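Local coordinates for tail protein, 43 kDa (PDB 3D37) that is of unknown function but probably forms part of the baseplate of a Mu-like phage tail encoded in the meningococcal genome, at residues A[75-80]-A[86-91]; A[177-182]-A[313-318]; A[272-277]-A[338-343]. All coordinates share one frame; numbering follows the deposited sequence.

Contact 1 of 3, residues A[75-80]-A[86-91]; sequences SQRHGK and ELSLSG
Arg77 lies across the neighbouring strand with the edge of its guanidinium group turned to Ser88 and Ser90, a compact instance of a cationic side chain spanning two hydrogen-bonded pairs of a β-hairpin. The bend at chi3 (-68°) turns the chain back along the sheet, bringing NE to within 2.8 Å of Ser88 OG, with that hydroxyl tilted from the guanidinium plane. In the same flat group, Arg77 NH1 donates to Ser75 OG at 2.7 Å in a nearly straight bond (162°) that lies in the plane, while Arg77 NH2 makes a weak bond of 2.9 Å with Ser90 OG. Three serines from both strands thus limit how the flat group can turn, and Ser90 OG has a further partner in Asp39.

On the sheet face that carries Gln76, His78, Leu87 and Leu89, Gln76 runs extended beside Leu89, pointing the same way, so that Gln76 CG rests 3.6 Å from Leu89 CD2. Its amide also meets Leu87, and is held by the backbone of Pro52 and Leu54. Paired backbone bonds join Ser75 with Ser90, Arg77 with Ser88 and Gly79 with Glu86, the last pair being short, with Glu86 N 2.7 Å from Gly79 O.

Strands 66-81 and 84-93 form this antiparallel hairpin in the region related to the N-terminal domain of Mu GpP, consistent with a phage barrel fold. Strand 84-93 pairs on its far side with strand 37-42, and residues 75-80 pair antiparallel with a strand of a second subunit, carrying the sheet across the interface.

Contact 2 of 3, residues A[177-182]-A[313-318]; sequences GGADYS and VFFLMG
Phe315 is the centrepiece of this buried contact: its ring receives both Ala179 and Tyr181, the two residues of the 177-182 loop that reach strand 310-324. Chi1 of Phe315 is -179°, which sets CG opposite the backbone N and sends the ring out from the strand toward the loop. Tyr181 meets it as the edge partner of a T-shaped pair. The ring centroids of Tyr181 and Phe315 are 5.4 Å apart, their planes are inclined at 62°, and the two side chains cross at about a right angle. The nearest approach is between Tyr181 CE1 and Phe315 CD1, at 3.8 Å, and the Tyr181 hydroxyl oxygen OH sits 4.2 Å above the plane of the Phe315 ring, over its centre. That hydroxyl is not left to the aromatic face, because it hydrogen-bonds to the backbone carbonyl of Trp341.

The edge-to-face aromatic pair thus joins a loop to a strand more than 130 residues further along the chain. Here the loop that follows strand 174-177 is brought against strand 310-324, which pairs antiparallel with strands 300-305 and 330-337 and lies in the region assigned to the C-terminal tail-protein family. The loop is shaped by an Asx turn: Asp180 OD1 accepts from Ser182 N at 3.2 Å, and also from Ser182 OG at 2.7 Å, both donors coming from the same face of the carboxylate.

Ala179 fills a separate place on the aromatic ring. Its methyl CB lies 3.5 Å from Phe315 CZ and 3.6 Å from Phe315 CE1, approaching obliquely, while Met317 CE sits at the Phe315 ring edge and Arg300 packs against both aromatic side chains.

Contact 3 of 3, residues A[272-277]-A[338-343]; sequences DWRLEG and DGIWTP
Leu275 and Ile340 slide past one another in opposite directions, so that a methyl of one lodges against the branch point of the other: Ile340 CG2 is 3.6 Å from Leu275 CG. Leu275 extends its CD1 methyl toward the next residue, where Leu275 CD1 touches Trp341 CB at 3.8 Å, obliquely to the indole plane. The torsions of Ile340 divide its labour. CG2 stands opposite the backbone N and faces the leucine, whereas CG1 (chi1 -60°) carries CD1 to Arg274.

Arg274 crosses Ile340 at about a right angle. Its side chain is outstretched from CG to NE, and the methyl CD1 of Ile340 lies 3.7 Å above the guanidinium plane of Arg274, over its centre. The flat face therefore receives an apolar group, while NH2 pairs with Glu337 in a salt bridge.

A polar link runs alongside: a water accepts from Thr342 N at 3.1 Å and donates only weakly to Asp272 OD1, whose firmer partner is Lys268. Trp341, for its part, stacks on Phe31.

The contact is helix-to-loop packing: through Leu275 and the guanidinium face of Arg274, the last turns of helix 259-276 rest on the loop after strand 330-337, in the region matching the C-terminal tail-protein family.

How the contacts relate
Contacts 2 and 3 form one continuous region, their centres 10 Å apart, with segments that alternate along the sequence. The 177-182 loop meets the 338-343 loop directly: Ala179 N probably donates to Thr342 OG1 at 2.9 Å, and Tyr181 CE1 packs 3.2 Å from Gly339 N. Residues 338-343 thus lie between the helix of contact 3 and the loop of contact 2. Contact 1 stands apart, with its centre 35 Å from that of contact 2 and 37 Å from that of contact 3, on the opposite side of the chain's centre from the latter. It alone of the three touches another subunit, whereas no other chain of the assembly touches the segments of contacts 2 and 3.

Contact 1 of 3, residues A[75-80]-A[86-91]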
# COMPACT_ATOMS: atom_id res chain seq x y z
N SER A 75 -5.72 0.59 -30.23
CA SER A 75 -6.43 1.42 -29.30
C SER A 75 -5.56 2.47 -28.66
O SER A 75 -4.34 2.36 -28.57
CB SER A 75 -7.15 0.58 -28.24
OG SER A 75 -6.32 0.11 -27.23
N GLN A 76 -6.23 3.54 -28.24
CA GLN A 76 -5.57 4.68 -27.64
C GLN A 76 -6.41 5.23 -26.51
O GLN A 76 -7.62 5.35 -26.63
CB GLN A 76 -5.32 5.76 -28.73
CG GLN A 76 -4.61 7.03 -28.20
CD GLN A 76 -4.23 8.02 -29.32
OE1 GLN A 76 -3.82 7.64 -30.41
NE2 GLN A 76 -4.39 9.30 -29.05
N ARG A 77 -5.76 5.58 -25.41
CA ARG A 77 -6.39 6.25 -24.30
C ARG A 77 -5.67 7.57 -23.91
O ARG A 77 -4.43 7.66 -23.87
CB ARG A 77 -6.46 5.30 -23.10
CG ARG A 77 -7.31 4.07 -23.31
CD ARG A 77 -6.84 2.89 -22.49
NE ARG A 77 -5.55 2.44 -23.02
CZ ARG A 77 -5.39 1.69 -24.11
NH1 ARG A 77 -6.45 1.22 -24.78
NH2 ARG A 77 -4.18 1.40 -24.51
N HIS A 78 -6.46 8.60 -23.67
CA HIS A 78 -5.97 9.77 -22.97
C HIS A 78 -6.72 9.97 -21.66
O HIS A 78 -7.96 9.97 -21.60
CB HIS A 78 -6.03 11.03 -23.85
CG HIS A 78 -5.35 12.20 -23.20
ND1 HIS A 78 -6.02 13.34 -22.81
CD2 HIS A 78 -4.06 12.35 -22.79
CE1 HIS A 78 -5.16 14.17 -22.22
NE2 HIS A 78 -3.97 13.59 -22.20
N GLY A 79 -5.98 10.11 -20.59
CA GLY A 79 -6.54 10.34 -19.28
C GLY A 79 -5.87 11.52 -18.61
O GLY A 79 -4.65 11.67 -18.72
N LYS A 80 -6.70 12.35 -17.96
CA LYS A 80 -6.33 13.59 -17.28
C LYS A 80 -7.04 13.63 -15.93
O LYS A 80 -8.26 13.41 -15.86
CB LYS A 80 -6.99 14.77 -18.02
CG LYS A 80 -6.18 15.71 -18.84
CD LYS A 80 -7.10 16.80 -19.35
CE LYS A 80 -6.71 17.32 -20.70
NZ LYS A 80 -7.54 18.51 -20.94
N GLU A 86 -2.06 11.06 -18.93
CA GLU A 86 -1.50 9.81 -19.39
C GLU A 86 -2.05 9.52 -20.77
O GLU A 86 -3.25 9.60 -20.96
CB GLU A 86 -1.81 8.68 -18.40
CG GLU A 86 -0.75 7.61 -18.37
CD GLU A 86 -0.56 6.95 -17.00
OE1 GLU A 86 -1.31 5.97 -16.76
OE2 GLU A 86 0.37 7.38 -16.24
N LEU A 87 -1.17 9.31 -21.75
CA LEU A 87 -1.56 8.87 -23.07
C LEU A 87 -1.05 7.43 -23.22
O LEU A 87 0.13 7.16 -22.94
CB LEU A 87 -0.96 9.77 -24.15
CG LEU A 87 -0.76 9.21 -25.58
CD1 LEU A 87 -2.05 8.93 -26.31
CD2 LEU A 87 0.11 10.16 -26.45
N SER A 88 -1.93 6.51 -23.59
CA SER A 88 -1.51 5.15 -23.91
C SER A 88 -1.97 4.66 -25.25
O SER A 88 -2.96 5.15 -25.80
CB SER A 88 -1.88 4.16 -22.80
OG SER A 88 -3.26 4.08 -22.65
N LEU A 89 -1.16 3.75 -25.80
CA LEU A 89 -1.35 3.09 -27.11
C LEU A 89 -1.17 1.57 -26.95
O LEU A 89 -0.20 1.14 -26.28
CB LEU A 89 -0.27 3.51 -28.13
CG LEU A 89 -0.02 4.98 -28.41
CD1 LEU A 89 1.03 5.07 -29.48
CD2 LEU A 89 -1.32 5.68 -28.85
N SER A 90 -2.04 0.79 -27.58
CA SER A 90 -1.83 -0.64 -27.70
C SER A 90 -2.08 -1.08 -29.10
O SER A 90 -2.79 -0.45 -29.86
CB SER A 90 -2.74 -1.49 -26.80
OG SER A 90 -2.80 -0.92 -25.58
N GLY A 91 -1.56 -2.25 -29.36
CA GLY A 91 -1.73 -2.88 -30.62
C GLY A 91 -1.13 -4.25 -30.71
O GLY A 91 -0.61 -4.85 -29.73

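Contact 2 of 3, residues A[177-182]-A[313-318]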
# COMPACT_ATOMS: atom_id res chain seq x y z
N GLY A 177 7.60 -22.25 -40.31
CA GLY A 177 8.90 -22.78 -39.96
C GLY A 177 9.00 -23.40 -38.59
O GLY A 177 8.01 -23.82 -37.99
N GLY A 178 10.22 -23.49 -38.10
CA GLY A 178 10.49 -24.13 -36.83
C GLY A 178 11.82 -23.71 -36.29
O GLY A 178 12.51 -22.86 -36.87
N ALA A 179 12.19 -24.32 -35.17
CA ALA A 179 13.42 -23.97 -34.50
C ALA A 179 14.66 -24.54 -35.20
O ALA A 179 14.67 -25.69 -35.68
CB ALA A 179 13.38 -24.47 -33.04
N ASP A 180 15.74 -23.76 -35.17
CA ASP A 180 17.03 -24.26 -35.55
C ASP A 180 17.96 -24.45 -34.36
O ASP A 180 18.50 -23.47 -33.83
CB ASP A 180 17.68 -23.30 -36.53
CG ASP A 180 18.95 -23.87 -37.13
OD1 ASP A 180 19.17 -25.10 -37.04
OD2 ASP A 180 19.71 -23.06 -37.70
N TYR A 181 18.15 -25.70 -33.97
CA TYR A 181 18.99 -26.06 -32.85
C TYR A 181 20.48 -26.23 -33.20
O TYR A 181 21.27 -26.63 -32.34
CB TYR A 181 18.42 -27.35 -32.21
CG TYR A 181 17.01 -27.17 -31.75
CD1 TYR A 181 16.73 -26.36 -30.66
CD2 TYR A 181 15.94 -27.78 -32.42
CE1 TYR A 181 15.42 -26.13 -30.24
CE2 TYR A 181 14.61 -27.60 -31.99
CZ TYR A 181 14.37 -26.75 -30.89
OH TYR A 181 13.09 -26.51 -30.44
N SER A 182 20.85 -25.97 -34.45
CA SER A 182 22.25 -25.93 -34.88
C SER A 182 22.88 -24.60 -34.51
O SER A 182 24.06 -24.54 -34.19
CB SER A 182 22.37 -26.22 -36.41
OG SER A 182 21.91 -25.14 -37.22
N VAL A 313 21.39 -25.57 -21.93
CA VAL A 313 20.93 -24.67 -22.96
C VAL A 313 19.40 -24.83 -23.04
O VAL A 313 18.84 -25.96 -22.94
CB VAL A 313 21.57 -24.97 -24.35
CG1 VAL A 313 20.97 -24.06 -25.45
CG2 VAL A 313 23.09 -24.85 -24.29
N PHE A 314 18.75 -23.69 -23.17
CA PHE A 314 17.32 -23.55 -23.30
C PHE A 314 17.00 -22.74 -24.56
O PHE A 314 17.81 -21.94 -25.05
CB PHE A 314 16.71 -22.90 -22.05
CG PHE A 314 16.96 -23.67 -20.79
CD1 PHE A 314 16.09 -24.68 -20.39
CD2 PHE A 314 18.08 -23.41 -20.02
CE1 PHE A 314 16.34 -25.42 -19.22
CE2 PHE A 314 18.36 -24.14 -18.87
CZ PHE A 314 17.47 -25.15 -18.45
N PHE A 315 15.79 -23.00 -25.05
CA PHE A 315 15.22 -22.40 -26.24
C PHE A 315 14.23 -21.28 -25.87
O PHE A 315 13.31 -21.46 -25.04
CB PHE A 315 14.50 -23.44 -27.05
CG PHE A 315 13.92 -22.91 -28.31
CD1 PHE A 315 14.75 -22.49 -29.33
CD2 PHE A 315 12.52 -22.82 -28.49
CE1 PHE A 315 14.21 -21.96 -30.53
CE2 PHE A 315 11.98 -22.29 -29.67
CZ PHE A 315 12.83 -21.86 -30.70
N LEU A 316 14.46 -20.11 -26.43
CA LEU A 316 13.67 -18.94 -26.12
C LEU A 316 12.39 -18.88 -26.96
O LEU A 316 12.41 -18.68 -28.14
CB LEU A 316 14.50 -17.65 -26.27
CG LEU A 316 13.85 -16.33 -25.88
CD1 LEU A 316 13.59 -16.30 -24.35
CD2 LEU A 316 14.76 -15.13 -26.33
N MET A 317 11.27 -19.05 -26.28
CA MET A 317 9.97 -19.26 -26.96
C MET A 317 9.17 -17.98 -26.94
O MET A 317 8.30 -17.77 -27.74
CB MET A 317 9.24 -20.42 -26.22
CG MET A 317 7.98 -20.90 -26.82
SD MET A 317 8.11 -21.98 -28.30
CE MET A 317 8.80 -23.39 -27.36
N GLY A 318 9.44 -17.14 -25.94
CA GLY A 318 8.75 -15.89 -25.72
C GLY A 318 9.62 -14.88 -25.01
O GLY A 318 10.54 -15.24 -24.28

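Contact 3 of 3, residues A[272-277]-A[338-343]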
# COMPACT_ATOMS: atom_id res chain seq x y z
N ASP A 272 4.25 -31.12 -27.66
CA ASP A 272 3.55 -29.94 -27.20
C ASP A 272 3.21 -30.06 -25.72
O ASP A 272 3.38 -29.12 -24.97
CB ASP A 272 2.28 -29.73 -28.02
CG ASP A 272 2.56 -29.21 -29.44
OD1 ASP A 272 3.72 -28.80 -29.74
OD2 ASP A 272 1.60 -29.24 -30.26
N TRP A 273 2.72 -31.22 -25.31
CA TRP A 273 2.41 -31.44 -23.91
C TRP A 273 3.67 -31.35 -23.03
O TRP A 273 3.67 -30.79 -21.92
CB TRP A 273 1.73 -32.79 -23.72
CG TRP A 273 0.33 -32.81 -24.17
CD1 TRP A 273 -0.51 -31.73 -24.25
CD2 TRP A 273 -0.44 -33.95 -24.56
NE1 TRP A 273 -1.75 -32.14 -24.69
CE2 TRP A 273 -1.74 -33.49 -24.89
CE3 TRP A 273 -0.16 -35.32 -24.68
CZ2 TRP A 273 -2.76 -34.34 -25.32
CZ3 TRP A 273 -1.17 -36.18 -25.11
CH2 TRP A 273 -2.47 -35.68 -25.44
N ARG A 274 4.77 -31.91 -23.56
CA ARG A 274 6.01 -31.93 -22.80
C ARG A 274 6.52 -30.50 -22.57
O ARG A 274 7.03 -30.18 -21.55
CB ARG A 274 7.03 -32.79 -23.56
CG ARG A 274 8.46 -32.70 -23.05
CD ARG A 274 9.39 -33.67 -23.83
NE ARG A 274 10.65 -33.79 -23.11
CZ ARG A 274 11.59 -34.71 -23.36
NH1 ARG A 274 11.45 -35.62 -24.31
NH2 ARG A 274 12.70 -34.71 -22.62
N LEU A 275 6.40 -29.65 -23.57
CA LEU A 275 6.77 -28.24 -23.44
C LEU A 275 5.93 -27.51 -22.41
O LEU A 275 6.46 -26.66 -21.65
CB LEU A 275 6.66 -27.54 -24.79
CG LEU A 275 7.79 -27.87 -25.73
CD1 LEU A 275 7.38 -27.58 -27.24
CD2 LEU A 275 9.07 -27.13 -25.29
N GLU A 276 4.63 -27.81 -22.39
CA GLU A 276 3.73 -27.19 -21.41
C GLU A 276 4.08 -27.49 -19.98
O GLU A 276 3.71 -26.74 -19.09
CB GLU A 276 2.28 -27.66 -21.63
CG GLU A 276 1.54 -26.98 -22.73
CD GLU A 276 0.28 -27.76 -23.09
OE1 GLU A 276 -0.27 -28.44 -22.18
OE2 GLU A 276 -0.16 -27.71 -24.26
N GLY A 277 4.78 -28.60 -19.76
CA GLY A 277 5.12 -29.05 -18.44
C GLY A 277 6.25 -28.34 -17.76
O GLY A 277 6.41 -28.49 -16.54
N ASP A 338 15.37 -27.42 -24.46
CA ASP A 338 15.99 -27.43 -25.79
C ASP A 338 15.67 -28.64 -26.65
O ASP A 338 15.48 -29.74 -26.15
CB ASP A 338 17.50 -27.30 -25.58
CG ASP A 338 18.27 -26.89 -26.83
OD1 ASP A 338 17.76 -26.04 -27.59
OD2 ASP A 338 19.40 -27.42 -26.99
N GLY A 339 15.53 -28.42 -27.96
CA GLY A 339 15.42 -29.49 -28.92
C GLY A 339 14.04 -30.11 -29.07
O GLY A 339 13.87 -31.00 -29.86
N ILE A 340 13.04 -29.62 -28.34
CA ILE A 340 11.71 -30.27 -28.27
C ILE A 340 10.70 -29.73 -29.30
O ILE A 340 10.00 -30.48 -29.95
CB ILE A 340 11.15 -30.16 -26.79
CG1 ILE A 340 12.10 -30.85 -25.78
CG2 ILE A 340 9.74 -30.73 -26.68
CD1 ILE A 340 12.48 -32.33 -26.10
N TRP A 341 10.64 -28.41 -29.46
CA TRP A 341 9.68 -27.73 -30.35
C TRP A 341 10.07 -27.89 -31.82
O TRP A 341 11.22 -27.74 -32.15
CB TRP A 341 9.60 -26.20 -30.00
CG TRP A 341 8.46 -25.42 -30.69
CD1 TRP A 341 7.12 -25.71 -30.63
CD2 TRP A 341 8.57 -24.29 -31.60
NE1 TRP A 341 6.41 -24.83 -31.40
CE2 TRP A 341 7.27 -23.96 -32.02
CE3 TRP A 341 9.64 -23.53 -32.09
CZ2 TRP A 341 7.00 -22.88 -32.89
CZ3 TRP A 341 9.37 -22.46 -32.96
CH2 TRP A 341 8.07 -22.14 -33.33
N THR A 342 9.09 -28.14 -32.70
CA THR A 342 9.29 -28.26 -34.15
C THR A 342 10.67 -28.84 -34.56
O THR A 342 11.47 -28.16 -35.23
CB THR A 342 9.12 -26.89 -34.82
OG1 THR A 342 10.05 -25.98 -34.24
CG2 THR A 342 7.69 -26.35 -34.65
N PRO A 343 10.95 -30.09 -34.14
CA PRO A 343 12.28 -30.70 -34.38
C PRO A 343 12.55 -31.07 -35.86
O PRO A 343 13.71 -31.18 -36.27
CB PRO A 343 12.26 -31.95 -33.49
CG PRO A 343 10.81 -32.31 -33.36
CD PRO A 343 10.06 -30.99 -33.38
O HOH W 1 6.54 -29.47 -31.44